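Local atomic coordinates of extracellular solute-binding protein (Bordetella parapertussis, PDB entry 3PU5), a protein that probably binds a small solute, perhaps a polyamine, outside the cytoplasmic membrane and delivers it to an ABC-type transporter. Residues Lys77-Val82 and Val243-Lys248; Lys127-Phe132 and Val231-Gly236; Leu150-Arg155 and Phe191-Asn196. All coordinates share one frame; numbering follows the deposited sequence.

Interaction 1: residues Lys77-Val82 and Val243-Lys248; sequences KKLAQV and VMAVVK
Leu79 and Ala245 meet at the apolar centre: the methyl of Ala245 sits against both branches of the isobutyl group, with CB 3.7 Å from Leu79 CD1 and nearly as close to CD2. Leu79 also touches Met70 and Ile74 of helix 67-75, and so has contacts with both that helix and Ala245 of strand 238-246. Val246 makes a second apolar patch. Its CG1, anti to the backbone N (chi1 178°), reaches Ala80 CB, while Val246 CG2 lies 3.8 Å from Val82 CG1. The backbones join in a single beta bridge, Leu79 with Val247. Ala80 N donates to Val246 O over 2.7 Å in a nearly straight bond (169° at the hydrogen), and Lys248 N donates to Lys78 O at 3.0 Å. Two waters extend this pairing: one donates to both Lys78 O and Lys248 O, the other donates to Ala80 O and accepts from Val246 N. At the polar edge the Lys248 chain, extended beyond CG, runs across the backbone of Leu79. Lys248 NZ donates a hydrogen bond to Lys77 O (3.0 Å) from above the plane of that carbonyl. Lys77, with positive phi, is the C' residue of the Schellman motif that ends helix 67-75. In this periplasmic-binding-protein-like fold the contact joins the exit of helix 67-75 to Ala245-Lys248, in the region of strand 238-246. The ammonium probably interacts favourably with the negative end of the helix dipole, while backbone bonds and bridging waters satisfy polar groups beside the apolar patches.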
loop_
_atom_site.group_PDB
_atom_site.type_symbol
_atom_site.label_atom_id
_atom_site.label_comp_id
_atom_site.label_asym_id
_atom_site.label_seq_id
_atom_site.Cartn_x
_atom_site.Cartn_y
_atom_site.Cartn_z
ATOM N N LYS A 77 13.971 -17.199 -5.752
ATOM C CA LYS A 77 13.148 -18.344 -6.163
ATOM C C LYS A 77 12.554 -19.136 -4.989
ATOM O O LYS A 77 12.546 -20.379 -4.999
ATOM C CB LYS A 77 13.949 -19.295 -7.065
ATOM C CG LYS A 77 14.881 -18.604 -8.053
ATOM C CD LYS A 77 14.135 -17.738 -9.066
ATOM C CE LYS A 77 15.118 -17.117 -10.069
ATOM N NZ LYS A 77 14.457 -16.230 -11.076
ATOM N N LYS A 78 12.045 -18.427 -3.987
ATOM C CA LYS A 78 11.532 -19.100 -2.791
ATOM C C LYS A 78 10.007 -19.249 -2.775
ATOM O O LYS A 78 9.441 -19.806 -1.834
ATOM C CB LYS A 78 12.012 -18.386 -1.524
ATOM C CG LYS A 78 13.520 -18.497 -1.295
ATOM C CD LYS A 78 13.899 -19.938 -0.977
ATOM C CE LYS A 78 15.379 -20.075 -0.696
ATOM N NZ LYS A 78 15.752 -21.522 -0.623
ATOM N N LEU A 79 9.346 -18.775 -3.823
ATOM C CA LEU A 79 7.887 -18.753 -3.853
ATOM C C LEU A 79 7.357 -19.683 -4.934
ATOM O O LEU A 79 7.934 -19.769 -6.004
ATOM C CB LEU A 79 7.413 -17.326 -4.121
ATOM C CG LEU A 79 8.012 -16.283 -3.175
ATOM C CD1 LEU A 79 7.535 -14.876 -3.558
ATOM C CD2 LEU A 79 7.633 -16.617 -1.744
ATOM N N ALA A 80 6.258 -20.381 -4.662
ATOM C CA ALA A 80 5.717 -21.306 -5.651
ATOM C C ALA A 80 4.877 -20.575 -6.692
ATOM O O ALA A 80 4.257 -19.553 -6.400
ATOM C CB ALA A 80 4.899 -22.405 -4.974
ATOM N N GLN A 81 4.857 -21.107 -7.907
ATOM C CA GLN A 81 4.004 -20.560 -8.957
ATOM C C GLN A 81 2.526 -20.724 -8.599
ATOM O O GLN A 81 2.116 -21.749 -8.053
ATOM C CB GLN A 81 4.308 -21.232 -10.305
ATOM C CG GLN A 81 4.045 -22.745 -10.316
ATOM C CD GLN A 81 4.510 -23.431 -11.601
ATOM O OE1 GLN A 81 3.886 -23.293 -12.664
ATOM N NE2 GLN A 81 5.604 -24.188 -11.504
ATOM N N VAL A 82 1.733 -19.701 -8.886
ATOM C CA VAL A 82 0.298 -19.770 -8.677
ATOM C C VAL A 82 -0.418 -19.135 -9.861
ATOM O O VAL A 82 0.096 -18.203 -10.481
ATOM C CB VAL A 82 -0.148 -19.059 -7.370
ATOM C CG1 VAL A 82 0.319 -19.831 -6.136
ATOM C CG2 VAL A 82 0.354 -17.615 -7.332
ATOM N N VAL A 243 2.131 -8.161 0.095
ATOM C CA VAL A 243 2.059 -9.217 -0.909
ATOM C C VAL A 243 1.826 -10.568 -0.249
ATOM O O VAL A 243 2.308 -10.817 0.867
ATOM C CB VAL A 243 3.345 -9.269 -1.755
ATOM C CG1 VAL A 243 3.162 -10.182 -2.954
ATOM C CG2 VAL A 243 3.717 -7.878 -2.223
HETATM N N MSE A 244 1.070 -11.427 -0.929
HETATM C CA MSE A 244 0.866 -12.785 -0.462
HETATM C C MSE A 244 1.420 -13.790 -1.471
HETATM O O MSE A 244 1.233 -13.643 -2.674
HETATM C CB MSE A 244 -0.616 -13.067 -0.221
HETATM C CG MSE A 244 -0.861 -14.403 0.477
HETATM SE SE MSE A 244 -2.751 -14.636 1.028
HETATM C CE MSE A 244 -2.804 -13.416 2.563
ATOM N N ALA A 245 2.081 -14.823 -0.966
ATOM C CA ALA A 245 2.688 -15.843 -1.806
ATOM C C ALA A 245 2.781 -17.184 -1.079
ATOM O O ALA A 245 2.861 -17.240 0.155
ATOM C CB ALA A 245 4.085 -15.397 -2.273
ATOM N N VAL A 246 2.795 -18.255 -1.869
ATOM C CA VAL A 246 2.999 -19.605 -1.364
ATOM C C VAL A 246 4.493 -19.931 -1.283
ATOM O O VAL A 246 5.212 -19.814 -2.275
ATOM C CB VAL A 246 2.322 -20.640 -2.283
ATOM C CG1 VAL A 246 2.589 -22.058 -1.774
ATOM C CG2 VAL A 246 0.821 -20.373 -2.372
ATOM N N VAL A 247 4.947 -20.353 -0.104
ATOM C CA VAL A 247 6.351 -20.714 0.125
ATOM C C VAL A 247 6.715 -22.091 -0.441
ATOM O O VAL A 247 6.126 -23.105 -0.050
ATOM C CB VAL A 247 6.671 -20.700 1.636
ATOM C CG1 VAL A 247 8.069 -21.258 1.900
ATOM C CG2 VAL A 247 6.504 -19.280 2.203
ATOM N N LYS A 248 7.672 -22.124 -1.366
ATOM C CA LYS A 248 8.107 -23.384 -1.975
ATOM C C LYS A 248 8.488 -24.401 -0.911
ATOM O O LYS A 248 9.274 -24.096 -0.023
ATOM C CB LYS A 248 9.329 -23.164 -2.873
ATOM C CG LYS A 248 9.043 -22.827 -4.318
ATOM C CD LYS A 248 10.339 -22.913 -5.131
ATOM C CE LYS A 248 10.243 -22.119 -6.428
ATOM N NZ LYS A 248 11.540 -22.138 -7.179
HETATM O O HOH W 1 10.890 -21.875 -0.228
HETATM O O HOH W 2 2.997 -18.073 -4.570
#

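Interaction 2: residues Lys127-Phe132 and Val231-Gly236; sequences KSWKEF and VDPTEG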
loop_
_atom_site.group_PDB
_atom_site.type_symbol
_atom_site.label_atom_id
_atom_site.label_comp_id
_atom_site.label_asym_id
_atom_site.label_seq_id
_atom_site.Cartn_x
_atom_site.Cartn_y
_atom_site.Cartn_z
ATOM N N LYS A 127 -8.216 18.945 -7.317
ATOM C CA LYS A 127 -8.734 17.756 -7.989
ATOM C C LYS A 127 -7.643 16.834 -8.505
ATOM O O LYS A 127 -7.913 15.677 -8.852
ATOM C CB LYS A 127 -9.645 18.146 -9.153
ATOM C CG LYS A 127 -10.983 18.733 -8.733
ATOM C CD LYS A 127 -11.733 19.259 -9.949
ATOM C CE LYS A 127 -13.196 19.538 -9.633
ATOM N NZ LYS A 127 -13.938 19.934 -10.868
ATOM N N SER A 128 -6.417 17.344 -8.568
ATOM C CA SER A 128 -5.321 16.602 -9.174
ATOM C C SER A 128 -3.986 16.877 -8.492
ATOM O O SER A 128 -3.828 17.885 -7.798
ATOM C CB SER A 128 -5.204 16.953 -10.655
ATOM O OG SER A 128 -4.773 18.294 -10.805
ATOM N N TRP A 129 -3.031 15.971 -8.700
ATOM C CA TRP A 129 -1.653 16.179 -8.264
ATOM C C TRP A 129 -1.084 17.436 -8.914
ATOM O O TRP A 129 -0.314 18.190 -8.302
ATOM C CB TRP A 129 -0.783 14.995 -8.688
ATOM C CG TRP A 129 -1.049 13.712 -7.942
ATOM C CD1 TRP A 129 -1.611 12.558 -8.439
ATOM C CD2 TRP A 129 -0.744 13.451 -6.570
ATOM N NE1 TRP A 129 -1.670 11.598 -7.450
ATOM C CE2 TRP A 129 -1.151 12.126 -6.292
ATOM C CE3 TRP A 129 -0.165 14.212 -5.544
ATOM C CZ2 TRP A 129 -0.999 11.548 -5.028
ATOM C CZ3 TRP A 129 -0.018 13.640 -4.292
ATOM C CH2 TRP A 129 -0.432 12.318 -4.045
ATOM N N LYS A 130 -1.435 17.630 -10.181
ATOM C CA LYS A 130 -0.949 18.775 -10.938
ATOM C C LYS A 130 -1.462 20.077 -10.317
ATOM O O LYS A 130 -0.707 21.040 -10.154
ATOM C CB LYS A 130 -1.377 18.652 -12.410
ATOM C CG LYS A 130 -0.900 19.782 -13.303
ATOM C CD LYS A 130 -1.233 19.491 -14.767
ATOM C CE LYS A 130 -0.463 18.270 -15.280
ATOM N NZ LYS A 130 -1.154 17.567 -16.415
ATOM N N GLU A 131 -2.745 20.105 -9.967
ATOM C CA GLU A 131 -3.323 21.285 -9.327
ATOM C C GLU A 131 -2.647 21.525 -7.972
ATOM O O GLU A 131 -2.256 22.642 -7.644
ATOM C CB GLU A 131 -4.826 21.109 -9.141
ATOM C CG GLU A 131 -5.496 22.319 -8.544
ATOM C CD GLU A 131 -6.993 22.158 -8.385
ATOM O OE1 GLU A 131 -7.554 21.174 -8.913
ATOM O OE2 GLU A 131 -7.606 23.024 -7.723
ATOM N N PHE A 132 -2.515 20.463 -7.185
ATOM C CA PHE A 132 -1.797 20.525 -5.914
ATOM C C PHE A 132 -0.412 21.156 -6.074
ATOM O O PHE A 132 -0.036 22.066 -5.331
ATOM C CB PHE A 132 -1.669 19.111 -5.332
ATOM C CG PHE A 132 -0.775 19.027 -4.126
ATOM C CD1 PHE A 132 -0.975 19.860 -3.042
ATOM C CD2 PHE A 132 0.260 18.100 -4.076
ATOM C CE1 PHE A 132 -0.149 19.778 -1.922
ATOM C CE2 PHE A 132 1.088 18.013 -2.959
ATOM C CZ PHE A 132 0.879 18.852 -1.881
ATOM N N VAL A 231 -8.623 13.666 -1.326
ATOM C CA VAL A 231 -8.837 13.798 -2.759
ATOM C C VAL A 231 -8.325 12.575 -3.496
ATOM O O VAL A 231 -7.186 12.158 -3.318
ATOM C CB VAL A 231 -8.136 15.042 -3.344
ATOM C CG1 VAL A 231 -8.381 15.126 -4.841
ATOM C CG2 VAL A 231 -8.638 16.314 -2.657
ATOM N N ASP A 232 -9.192 12.006 -4.320
ATOM C CA ASP A 232 -8.822 10.989 -5.287
ATOM C C ASP A 232 -8.343 11.748 -6.526
ATOM O O ASP A 232 -9.156 12.252 -7.296
ATOM C CB ASP A 232 -10.060 10.144 -5.603
ATOM C CG ASP A 232 -9.747 8.921 -6.430
ATOM O OD1 ASP A 232 -8.566 8.713 -6.779
ATOM O OD2 ASP A 232 -10.694 8.155 -6.724
ATOM N N PRO A 233 -7.015 11.874 -6.704
ATOM C CA PRO A 233 -6.500 12.756 -7.764
ATOM C C PRO A 233 -6.874 12.259 -9.157
ATOM O O PRO A 233 -6.899 11.051 -9.380
ATOM C CB PRO A 233 -4.976 12.691 -7.570
ATOM C CG PRO A 233 -4.773 12.124 -6.173
ATOM C CD PRO A 233 -5.929 11.192 -5.982
ATOM N N THR A 234 -7.149 13.166 -10.085
ATOM C CA THR A 234 -7.588 12.740 -11.421
ATOM C C THR A 234 -6.566 11.869 -12.163
ATOM O O THR A 234 -6.952 11.020 -12.978
ATOM C CB THR A 234 -8.051 13.932 -12.312
ATOM O OG1 THR A 234 -6.997 14.892 -12.437
ATOM C CG2 THR A 234 -9.273 14.624 -11.697
ATOM N N GLU A 235 -5.277 12.058 -11.887
ATOM C CA GLU A 235 -4.241 11.227 -12.516
ATOM C C GLU A 235 -4.177 9.845 -11.874
ATOM O O GLU A 235 -3.483 8.956 -12.359
ATOM C CB GLU A 235 -2.866 11.878 -12.405
ATOM C CG GLU A 235 -2.810 13.307 -12.908
ATOM C CD GLU A 235 -2.954 14.337 -11.802
ATOM O OE1 GLU A 235 -3.549 14.017 -10.752
ATOM O OE2 GLU A 235 -2.467 15.478 -11.993
ATOM N N GLY A 236 -4.903 9.682 -10.772
ATOM C CA GLY A 236 -4.894 8.443 -10.014
ATOM C C GLY A 236 -4.178 8.583 -8.681
ATOM O O GLY A 236 -3.173 9.283 -8.572
HETATM O O HOH W 3 -10.464 14.531 -8.173
HETATM O O HOH W 4 -2.993 16.270 -14.558
#
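Lys127 and Thr234 join the two backbones through a hydrogen bond from Thr234 N to Lys127 O (2.9 Å), lying in the plane of the carbonyl, where residues 127-128 lead into helix 129-138 and Pro233-Gly236 form a type I beta turn. The same carbonyl oxygen takes a bond from a water that also donates to Asp232 O. From the turn, the Glu235 chain is bent at chi2 (97°), which turns CD toward the first turn of the helix. Glu235 OE1 accepts from Trp129 N through its syn lone pair at 2.9 Å; Glu235 OE2 accepts from Lys130 N at 3.0 Å, met on the syn side but somewhat out of the carboxylate plane. A water links Glu235 OE2 to Lys130 NZ. The carboxylate thus grips two amides of the helix N terminus, where a negative charge is probably favoured by the helix dipole. Ser128 is the N-cap residue, its OG accepting from Glu131 N at 2.8 Å. The Glu235 bonds join the start of helix 129-138 to the loop between strands 229-231 and 238-246 of the antiparallel sheet. Pro233 lies alongside Trp129, over one face of the five-membered ring, with CB 3.7 Å from its centroid in a CH-pi contact. In the ring plane, Trp129 NE1 donates to Gly236 O over 3.0 Å, which helps fix the indole's rotation. Val113 and Ile115 of strand 111-117 also touch Trp129.

Interaction 3: residues Leu150-Arg155 and Phe191-Asn196; sequences LSSNVR and FFTAFN
Ser152 faces Thr193 where two neighbouring loops leave the parallel strands 145-148 and 188-192, the sheet pair of one lobe of this periplasmic-binding-protein-like fold. Ser152 OG lies 3.3 Å from Thr193 CG2, a van der Waals contact; OG is hydrogen-bonded to Asn149 OD1 in the same loop. Thr193 N and Ala194 N, in the second loop, both donate to Asp197 OD2. Asn153 O lies 3.5 Å from Phe195 CZ, oblique to the ring. Val154 has the largest share of the buried area and points both methyls at the second loop. Val154 CG1, anti to the carbonyl carbon (chi1 -75°), stands over the centre of the Phe195 ring, 4.1 Å from the centroid and 7° off the normal, a CH-pi contact; Phe195 also meets Trp213 edge-to-face. Val154 CG2 lies 3.8 Å from Phe192 O and 4.1 Å from Phe192 CE1. Arg155 is the N-cap residue of helix 156-167; its guanidinium forms a salt bridge through NH1 to Glu158 OE2, while its CG lies at the edge of the Phe195 ring, 4.4 Å from CE1.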
loop_
_atom_site.group_PDB
_atom_site.type_symbol
_atom_site.label_atom_id
_atom_site.label_comp_id
_atom_site.label_asym_id
_atom_site.label_seq_id
_atom_site.Cartn_x
_atom_site.Cartn_y
_atom_site.Cartn_z
ATOM N N LEU A 150 11.463 11.538 2.158
ATOM C CA LEU A 150 11.970 10.412 1.358
ATOM C C LEU A 150 12.598 9.297 2.211
ATOM O O LEU A 150 12.321 8.113 2.005
ATOM C CB LEU A 150 12.948 10.880 0.270
ATOM C CG LEU A 150 13.371 9.753 -0.679
ATOM C CD1 LEU A 150 12.139 9.043 -1.214
ATOM C CD2 LEU A 150 14.253 10.236 -1.825
ATOM N N SER A 151 13.415 9.675 3.186
ATOM C CA SER A 151 14.145 8.705 4.003
ATOM C C SER A 151 13.320 7.968 5.055
ATOM O O SER A 151 13.873 7.180 5.819
ATOM C CB SER A 151 15.305 9.400 4.724
ATOM O OG SER A 151 16.130 10.070 3.791
ATOM N N SER A 152 12.015 8.208 5.117
ATOM C CA SER A 152 11.250 7.703 6.251
ATOM C C SER A 152 10.358 6.492 5.968
ATOM O O SER A 152 9.589 6.068 6.827
ATOM C CB SER A 152 10.439 8.835 6.884
ATOM O OG SER A 152 11.301 9.805 7.455
ATOM N N ASN A 153 10.472 5.931 4.773
ATOM C CA ASN A 153 9.635 4.800 4.385
ATOM C C ASN A 153 8.143 5.087 4.595
ATOM O O ASN A 153 7.407 4.269 5.174
ATOM C CB ASN A 153 10.046 3.513 5.126
ATOM C CG ASN A 153 9.304 2.283 4.608
ATOM O OD1 ASN A 153 9.415 1.922 3.429
ATOM N ND2 ASN A 153 8.530 1.643 5.487
ATOM N N VAL A 154 7.708 6.256 4.128
ATOM C CA VAL A 154 6.302 6.622 4.179
ATOM C C VAL A 154 5.783 6.917 2.766
ATOM O O VAL A 154 4.985 7.832 2.560
ATOM C CB VAL A 154 6.041 7.793 5.148
ATOM C CG1 VAL A 154 6.107 7.300 6.578
ATOM C CG2 VAL A 154 7.040 8.922 4.929
ATOM N N ARG A 155 6.261 6.123 1.806
ATOM C CA ARG A 155 5.832 6.177 0.402
ATOM C C ARG A 155 6.222 7.455 -0.339
ATOM O O ARG A 155 5.571 7.832 -1.324
ATOM C CB ARG A 155 4.326 5.924 0.264
ATOM C CG ARG A 155 3.861 4.616 0.853
ATOM C CD ARG A 155 4.562 3.445 0.209
ATOM N NE ARG A 155 4.144 2.175 0.786
ATOM C CZ ARG A 155 4.644 0.992 0.429
ATOM N NH1 ARG A 155 5.589 0.913 -0.505
ATOM N NH2 ARG A 155 4.203 -0.119 1.008
ATOM N N PHE A 191 8.578 17.933 6.275
ATOM C CA PHE A 191 8.699 16.662 5.590
ATOM C C PHE A 191 8.452 15.590 6.641
ATOM O O PHE A 191 9.300 15.335 7.500
ATOM C CB PHE A 191 10.080 16.519 4.951
ATOM C CG PHE A 191 10.270 17.385 3.736
ATOM C CD1 PHE A 191 10.957 18.588 3.820
ATOM C CD2 PHE A 191 9.745 17.004 2.506
ATOM C CE1 PHE A 191 11.125 19.392 2.692
ATOM C CE2 PHE A 191 9.907 17.794 1.389
ATOM C CZ PHE A 191 10.600 18.994 1.477
ATOM N N PHE A 192 7.275 14.978 6.590
ATOM C CA PHE A 192 6.823 14.144 7.689
ATOM C C PHE A 192 7.414 12.739 7.653
ATOM O O PHE A 192 7.785 12.235 6.596
ATOM C CB PHE A 192 5.289 14.113 7.769
ATOM C CG PHE A 192 4.622 13.428 6.604
ATOM C CD1 PHE A 192 4.453 12.056 6.597
ATOM C CD2 PHE A 192 4.131 14.165 5.530
ATOM C CE1 PHE A 192 3.825 11.421 5.528
ATOM C CE2 PHE A 192 3.506 13.542 4.470
ATOM C CZ PHE A 192 3.352 12.170 4.465
ATOM N N THR A 193 7.484 12.113 8.821
ATOM C CA THR A 193 8.233 10.882 8.979
ATOM C C THR A 193 7.382 9.699 9.443
ATOM O O THR A 193 7.898 8.604 9.613
ATOM C CB THR A 193 9.374 11.068 9.998
ATOM O OG1 THR A 193 8.814 11.466 11.251
ATOM C CG2 THR A 193 10.361 12.123 9.534
ATOM N N ALA A 194 6.088 9.911 9.665
ATOM C CA ALA A 194 5.218 8.804 10.063
ATOM C C ALA A 194 3.876 8.815 9.326
ATOM O O ALA A 194 3.390 9.872 8.915
ATOM C CB ALA A 194 4.999 8.809 11.565
ATOM N N PHE A 195 3.281 7.635 9.173
ATOM C CA PHE A 195 2.001 7.475 8.471
ATOM C C PHE A 195 0.853 8.305 9.053
ATOM O O PHE A 195 -0.034 8.753 8.326
ATOM C CB PHE A 195 1.611 5.999 8.436
ATOM C CG PHE A 195 2.430 5.185 7.478
ATOM C CD1 PHE A 195 2.385 5.444 6.114
ATOM C CD2 PHE A 195 3.246 4.164 7.936
ATOM C CE1 PHE A 195 3.141 4.693 5.227
ATOM C CE2 PHE A 195 4.005 3.409 7.052
ATOM C CZ PHE A 195 3.951 3.673 5.698
ATOM N N ASN A 196 0.878 8.509 10.363
ATOM C CA ASN A 196 -0.185 9.229 11.054
ATOM C C ASN A 196 -0.016 10.747 10.953
ATOM O O ASN A 196 -0.901 11.503 11.340
ATOM C CB ASN A 196 -0.229 8.782 12.521
ATOM C CG ASN A 196 -1.384 9.384 13.290
ATOM O OD1 ASN A 196 -2.550 9.262 12.900
ATOM N ND2 ASN A 196 -1.068 10.027 14.409
#

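From the N terminus, the chain reaches 77-82 just after helix 67-75 and is rejoined at 243-248, so interaction 1 closes the longest of the three loops, with 160 residues between its segments. Within that span interaction 2 joins 127-132 to 231-236 across 98 residues, and within that again interaction 3 joins 150-155 to 191-196 across 35; the three nest and none cross. Interaction 1 ties a helix exit to strand 238-246, interaction 2 a helix start to the loop before that strand, and interaction 3 two loops beyond parallel strands. Interactions 2 and 3 have centres 20 Å apart, whereas interaction 1 lies across the chain's centre from both.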